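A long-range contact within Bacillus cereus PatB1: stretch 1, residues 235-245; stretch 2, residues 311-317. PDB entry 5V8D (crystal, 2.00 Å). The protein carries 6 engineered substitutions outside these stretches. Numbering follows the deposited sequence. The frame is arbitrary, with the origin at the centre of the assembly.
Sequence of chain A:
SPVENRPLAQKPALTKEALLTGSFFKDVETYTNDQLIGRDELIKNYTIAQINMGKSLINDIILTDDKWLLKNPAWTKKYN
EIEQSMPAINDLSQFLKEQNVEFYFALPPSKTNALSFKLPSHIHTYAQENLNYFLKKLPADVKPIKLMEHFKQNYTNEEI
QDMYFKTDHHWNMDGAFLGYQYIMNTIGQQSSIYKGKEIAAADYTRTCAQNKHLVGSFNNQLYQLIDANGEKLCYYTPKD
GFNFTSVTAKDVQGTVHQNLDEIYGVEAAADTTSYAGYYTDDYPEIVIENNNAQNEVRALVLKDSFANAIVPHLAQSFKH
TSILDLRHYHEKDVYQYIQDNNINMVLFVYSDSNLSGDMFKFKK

Stretch 1, residues 235-245: YYTPKDGFNFT
Stretch 2 311-317: VPHLAQS

Stretch 1 enters as the end of a β-strand (235-238), turns, and continues as loop to Thr245; stretch 2 is helical from Val311, with Ser317 outside the helix. The helix is held by Ala315 N to Val311 O (3.1 Å) and Gln316 N to Pro312 O (3.0 Å). The closest CA pair across the contact is Phe242 CA to Pro312 CA, 7.5 Å, and together the stretches bury 335 Å².

Tyr235 (phi/psi -134/143, chi1 -61°, m) is extended and makes no contact with stretch 2. Tyr236 (-111/107, chi1 -71°, m) contributes its backbone: His313 NE2 donates to Tyr236 O at 2.7 Å, with an N-H...O angle of 141°. The carbonyl lies near the plane of the imidazole, as suits a ring N-H, although at 141° the bond is bent. His313 reaches it with chi1 -51° (m) and chi2 76°; its CA-to-CB bond points sideways, but the ring end comes nearer. Water 1 accepts from Tyr236 N at 3.0 Å and, weakly, from His313 NE2 at 2.9 Å, so it bridges the same two residues.

Thr237 (-106/132) turns its CB away. Pro238 (-47/138, C-gamma exo) points toward the helix and sets its CG 3.2 Å from Gln316 NE2, a tight van der Waals approach. Gln316 extends to it with chi1 -77° (m), chi2 -173° (t) and chi3 -63°.

A type I turn spans Pro238 to Gly241, closed by Gly241 N to Pro238 O at 2.6 Å; Lys239 (-48/-36) and Asp240 (-100/9) occupy its middle. Gly241 adopts 79/169, where a CB would jam against the preceding carbonyl oxygen.

Phe242 (-80/117, chi1 -72°, m; chi2 -68°) points toward the helix. Pro312 CB lies over one ring face, 3.8 Å from the centroid of the Phe242 ring and 14° off the normal, a CH-pi contact. The ring edge meets the face of His313: the planes stand at 90°, the centroids of the Phe242 and His313 rings are 5.0 Å apart, and Phe242 CZ approaches His313 NE2 to 3.6 Å. Gln316 CG also sits at the edge, 3.9 Å from Phe242 CE1.

Asn243 (-115/71) is out of reach, but Phe244 (-91/143, chi1 -66°, m; chi2 -58°) again points toward the helix. Phe244 CE2 packs 3.9 Å from Pro312 CB, and Phe244 CZ lies 3.9 Å from Ala315 CB, apolar contacts with the proline ring and the alanine methyl. The ring edge also approaches helix backbone, with Phe244 CZ 3.2 Å from Pro312 O. Thr245 (-63/-42) makes no contact with stretch 2.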

ATOM      1  N   TYR A 235       3.751  -9.890 -12.795  1.00 27.97           N
ATOM      2  CA  TYR A 235       2.715 -10.243 -11.848  1.00 25.86           C
ATOM      3  C   TYR A 235       3.138 -11.449 -11.001  1.00 25.13           C
ATOM      4  O   TYR A 235       3.781 -12.389 -11.489  1.00 26.24           O
ATOM      5  CB  TYR A 235       1.401 -10.544 -12.567  1.00 25.36           C
ATOM      6  CG  TYR A 235       0.813  -9.392 -13.363  1.00 26.62           C
ATOM      7  CD1 TYR A 235      -0.040  -8.465 -12.768  1.00 24.93           C
ATOM      8  CD2 TYR A 235       1.081  -9.259 -14.725  1.00 27.44           C
ATOM      9  CE1 TYR A 235      -0.590  -7.420 -13.506  1.00 25.98           C
ATOM     10  CE2 TYR A 235       0.531  -8.217 -15.481  1.00 29.05           C
ATOM     11  CZ  TYR A 235      -0.303  -7.309 -14.869  1.00 28.14           C
ATOM     12  OH  TYR A 235      -0.850  -6.294 -15.624  1.00 28.49           O
ATOM     13  N   TYR A 236       2.752 -11.429  -9.732  1.00 26.49           N
ATOM     14  CA  TYR A 236       2.927 -12.595  -8.872  1.00 27.60           C
ATOM     15  C   TYR A 236       1.550 -13.192  -8.557  1.00 28.94           C
ATOM     16  O   TYR A 236       0.760 -12.641  -7.774  1.00 27.19           O
ATOM     17  CB  TYR A 236       3.661 -12.247  -7.574  1.00 23.45           C
ATOM     18  CG  TYR A 236       5.138 -11.908  -7.663  1.00 22.84           C
ATOM     19  CD1 TYR A 236       5.586 -10.824  -8.406  1.00 22.76           C
ATOM     20  CD2 TYR A 236       6.080 -12.628  -6.928  1.00 22.64           C
ATOM     21  CE1 TYR A 236       6.943 -10.486  -8.446  1.00 22.80           C
ATOM     22  CE2 TYR A 236       7.437 -12.304  -6.966  1.00 21.72           C
ATOM     23  CZ  TYR A 236       7.867 -11.238  -7.721  1.00 22.95           C
ATOM     24  OH  TYR A 236       9.218 -10.908  -7.746  1.00 23.77           O
ATOM     25  N   THR A 237       1.273 -14.323  -9.178  1.00 30.59           N
ATOM     26  CA  THR A 237       0.005 -15.000  -9.013  1.00 30.42           C
ATOM     27  C   THR A 237       0.174 -16.238  -8.137  1.00 32.50           C
ATOM     28  O   THR A 237       1.094 -17.024  -8.370  1.00 31.32           O
ATOM     29  CB  THR A 237      -0.569 -15.417 -10.381  1.00 32.14           C
ATOM     30  OG1 THR A 237      -0.589 -14.282 -11.253  1.00 33.19           O
ATOM     31  CG2 THR A 237      -1.981 -15.975 -10.239  1.00 32.05           C
ATOM     32  N   PRO A 238      -0.716 -16.412  -7.134  1.00 31.21           N
ATOM     33  CA  PRO A 238      -0.758 -17.621  -6.300  1.00 31.15           C
ATOM     34  C   PRO A 238      -0.698 -18.863  -7.172  1.00 29.43           C
ATOM     35  O   PRO A 238      -1.335 -18.864  -8.218  1.00 29.60           O
ATOM     36  CB  PRO A 238      -2.110 -17.525  -5.597  1.00 29.26           C
ATOM     37  CG  PRO A 238      -2.429 -16.084  -5.581  1.00 26.79           C
ATOM     38  CD  PRO A 238      -1.810 -15.479  -6.809  1.00 27.39           C
ATOM     39  N   LYS A 239       0.073 -19.869  -6.766  1.00 37.47           N
ATOM     40  CA  LYS A 239       0.268 -21.078  -7.559  1.00 39.13           C
ATOM     41  C   LYS A 239      -1.058 -21.626  -8.064  1.00 41.12           C
ATOM     42  O   LYS A 239      -1.150 -22.115  -9.188  1.00 41.16           O
ATOM     43  CB  LYS A 239       0.995 -22.147  -6.740  1.00 40.89           C
ATOM     44  N   ASP A 240      -2.085 -21.505  -7.227  1.00 51.94           N
ATOM     45  CA  ASP A 240      -3.405 -22.036  -7.531  1.00 54.08           C
ATOM     46  C   ASP A 240      -4.338 -20.949  -8.035  1.00 53.97           C
ATOM     47  O   ASP A 240      -5.536 -21.167  -8.198  1.00 55.57           O
ATOM     48  CB  ASP A 240      -4.005 -22.704  -6.292  1.00 55.46           C
ATOM     49  N   GLY A 241      -3.785 -19.774  -8.293  1.00 38.90           N
ATOM     50  CA  GLY A 241      -4.593 -18.639  -8.698  1.00 36.88           C
ATOM     51  C   GLY A 241      -5.290 -17.973  -7.523  1.00 36.49           C
ATOM     52  O   GLY A 241      -5.301 -18.492  -6.407  1.00 38.22           O
ATOM     53  N   PHE A 242      -5.860 -16.804  -7.773  1.00 30.91           N
ATOM     54  CA  PHE A 242      -6.669 -16.138  -6.770  1.00 32.28           C
ATOM     55  C   PHE A 242      -8.049 -16.776  -6.765  1.00 35.44           C
ATOM     56  O   PHE A 242      -8.762 -16.739  -7.780  1.00 36.50           O
ATOM     57  CB  PHE A 242      -6.772 -14.641  -7.055  1.00 29.76           C
ATOM     58  CG  PHE A 242      -5.506 -13.883  -6.797  1.00 27.91           C
ATOM     59  CD1 PHE A 242      -5.030 -13.723  -5.508  1.00 26.81           C
ATOM     60  CD2 PHE A 242      -4.800 -13.317  -7.840  1.00 27.59           C
ATOM     61  CE1 PHE A 242      -3.881 -13.014  -5.259  1.00 25.64           C
ATOM     62  CE2 PHE A 242      -3.633 -12.594  -7.594  1.00 25.46           C
ATOM     63  CZ  PHE A 242      -3.179 -12.453  -6.291  1.00 25.42           C
ATOM     64  N   ASN A 243      -8.412 -17.382  -5.639  1.00 42.56           N
ATOM     65  CA  ASN A 243      -9.674 -18.106  -5.531  1.00 44.87           C
ATOM     66  C   ASN A 243     -10.625 -17.455  -4.534  1.00 45.19           C
ATOM     67  O   ASN A 243     -10.859 -17.997  -3.458  1.00 48.54           O
ATOM     68  CB  ASN A 243      -9.415 -19.560  -5.125  1.00 46.14           C
ATOM     69  N   PHE A 244     -11.160 -16.289  -4.890  1.00 33.46           N
ATOM     70  CA  PHE A 244     -11.997 -15.526  -3.969  1.00 31.15           C
ATOM     71  C   PHE A 244     -13.466 -15.886  -4.112  1.00 33.04           C
ATOM     72  O   PHE A 244     -13.960 -16.138  -5.217  1.00 32.49           O
ATOM     73  CB  PHE A 244     -11.806 -14.027  -4.197  1.00 29.08           C
ATOM     74  CG  PHE A 244     -10.425 -13.538  -3.860  1.00 28.05           C
ATOM     75  CD1 PHE A 244      -9.911 -13.707  -2.578  1.00 28.65           C
ATOM     76  CD2 PHE A 244      -9.643 -12.907  -4.809  1.00 25.98           C
ATOM     77  CE1 PHE A 244      -8.638 -13.254  -2.258  1.00 29.50           C
ATOM     78  CE2 PHE A 244      -8.357 -12.442  -4.488  1.00 26.08           C
ATOM     79  CZ  PHE A 244      -7.858 -12.618  -3.213  1.00 26.24           C
ATOM     80  N   THR A 245     -14.169 -15.911  -2.987  1.00 27.65           N
ATOM     81  CA  THR A 245     -15.604 -16.150  -2.996  1.00 28.53           C
ATOM     82  C   THR A 245     -16.334 -15.035  -3.748  1.00 27.60           C
ATOM     83  O   THR A 245     -17.250 -15.290  -4.520  1.00 27.71           O
ATOM     84  CB  THR A 245     -16.146 -16.249  -1.565  1.00 31.84           C
ATOM     85  OG1 THR A 245     -15.231 -17.023  -0.775  1.00 32.10           O
ATOM     86  CG2 THR A 245     -17.538 -16.899  -1.553  1.00 32.58           C
ATOM     87  N   VAL A 311      -3.361  -5.553  -3.981  1.00 23.85           N
ATOM     88  CA  VAL A 311      -4.669  -5.624  -3.346  1.00 25.14           C
ATOM     89  C   VAL A 311      -5.180  -7.071  -3.252  1.00 24.10           C
ATOM     90  O   VAL A 311      -5.542  -7.514  -2.167  1.00 23.38           O
ATOM     91  CB  VAL A 311      -5.702  -4.734  -4.085  1.00 26.74           C
ATOM     92  CG1 VAL A 311      -7.122  -5.057  -3.623  1.00 27.57           C
ATOM     93  CG2 VAL A 311      -5.356  -3.248  -3.869  1.00 24.69           C
ATOM     94  N   PRO A 312      -5.183  -7.824  -4.371  1.00 20.57           N
ATOM     95  CA  PRO A 312      -5.663  -9.194  -4.136  1.00 19.65           C
ATOM     96  C   PRO A 312      -4.722  -9.998  -3.237  1.00 20.89           C
ATOM     97  O   PRO A 312      -5.194 -10.896  -2.539  1.00 24.18           O
ATOM     98  CB  PRO A 312      -5.737  -9.801  -5.547  1.00 21.63           C
ATOM     99  CG  PRO A 312      -4.771  -9.028  -6.353  1.00 21.79           C
ATOM    100  CD  PRO A 312      -4.774  -7.612  -5.772  1.00 19.75           C
ATOM    101  N   HIS A 313      -3.424  -9.690  -3.251  1.00 18.72           N
ATOM    102  CA  HIS A 313      -2.457 -10.437  -2.446  1.00 20.59           C
ATOM    103  C   HIS A 313      -2.754 -10.238  -0.947  1.00 22.04           C
ATOM    104  O   HIS A 313      -2.804 -11.202  -0.173  1.00 22.04           O
ATOM    105  CB  HIS A 313      -1.015 -10.013  -2.804  1.00 20.17           C
ATOM    106  CG  HIS A 313      -0.744 -10.044  -4.277  1.00 20.31           C
ATOM    107  ND1 HIS A 313      -1.214  -9.073  -5.144  1.00 18.32           N
ATOM    108  CD2 HIS A 313      -0.090 -10.941  -5.051  1.00 20.79           C
ATOM    109  CE1 HIS A 313      -0.863  -9.372  -6.373  1.00 19.80           C
ATOM    110  NE2 HIS A 313      -0.158 -10.500  -6.349  1.00 19.84           N
ATOM    111  N   LEU A 314      -2.971  -8.987  -0.560  1.00 24.67           N
ATOM    112  CA  LEU A 314      -3.418  -8.657   0.800  1.00 24.84           C
ATOM    113  C   LEU A 314      -4.703  -9.395   1.188  1.00 24.97           C
ATOM    114  O   LEU A 314      -4.845  -9.906   2.309  1.00 25.72           O
ATOM    115  CB  LEU A 314      -3.638  -7.150   0.917  1.00 23.83           C
ATOM    116  CG  LEU A 314      -2.356  -6.310   0.886  1.00 23.75           C
ATOM    117  CD1 LEU A 314      -2.704  -4.840   0.737  1.00 23.31           C
ATOM    118  CD2 LEU A 314      -1.596  -6.552   2.155  1.00 22.62           C
ATOM    119  N   ALA A 315      -5.628  -9.447   0.244  1.00 23.43           N
ATOM    120  CA  ALA A 315      -6.936 -10.042   0.473  1.00 25.47           C
ATOM    121  C   ALA A 315      -6.867 -11.554   0.644  1.00 28.69           C
ATOM    122  O   ALA A 315      -7.759 -12.138   1.255  1.00 30.57           O
ATOM    123  CB  ALA A 315      -7.875  -9.678  -0.662  1.00 24.54           C
ATOM    124  N   GLN A 316      -5.817 -12.190   0.122  1.00 26.95           N
ATOM    125  CA  GLN A 316      -5.580 -13.618   0.402  1.00 29.62           C
ATOM    126  C   GLN A 316      -5.573 -13.925   1.883  1.00 29.74           C
ATOM    127  O   GLN A 316      -5.974 -14.997   2.322  1.00 29.30           O
ATOM    128  CB  GLN A 316      -4.231 -14.072  -0.138  1.00 30.84           C
ATOM    129  CG  GLN A 316      -4.144 -14.316  -1.592  1.00 32.30           C
ATOM    130  CD  GLN A 316      -2.803 -14.914  -1.912  1.00 33.31           C
ATOM    131  OE1 GLN A 316      -1.753 -14.276  -1.698  1.00 35.20           O
ATOM    132  NE2 GLN A 316      -2.813 -16.158  -2.360  1.00 31.45           N
ATOM    133  N   SER A 317      -5.067 -12.964   2.642  1.00 37.02           N
ATOM    134  CA  SER A 317      -4.717 -13.171   4.037  1.00 39.44           C
ATOM    135  C   SER A 317      -5.892 -13.194   4.998  1.00 38.86           C
ATOM    136  O   SER A 317      -5.754 -13.668   6.117  1.00 38.41           O
ATOM    137  CB  SER A 317      -3.752 -12.077   4.474  1.00 40.46           C
ATOM    138  OG  SER A 317      -2.835 -11.777   3.434  1.00 41.13           O
TER
HETATM  139  O   HOH W   1       0.281  -9.900  -9.203  1.00 22.18           O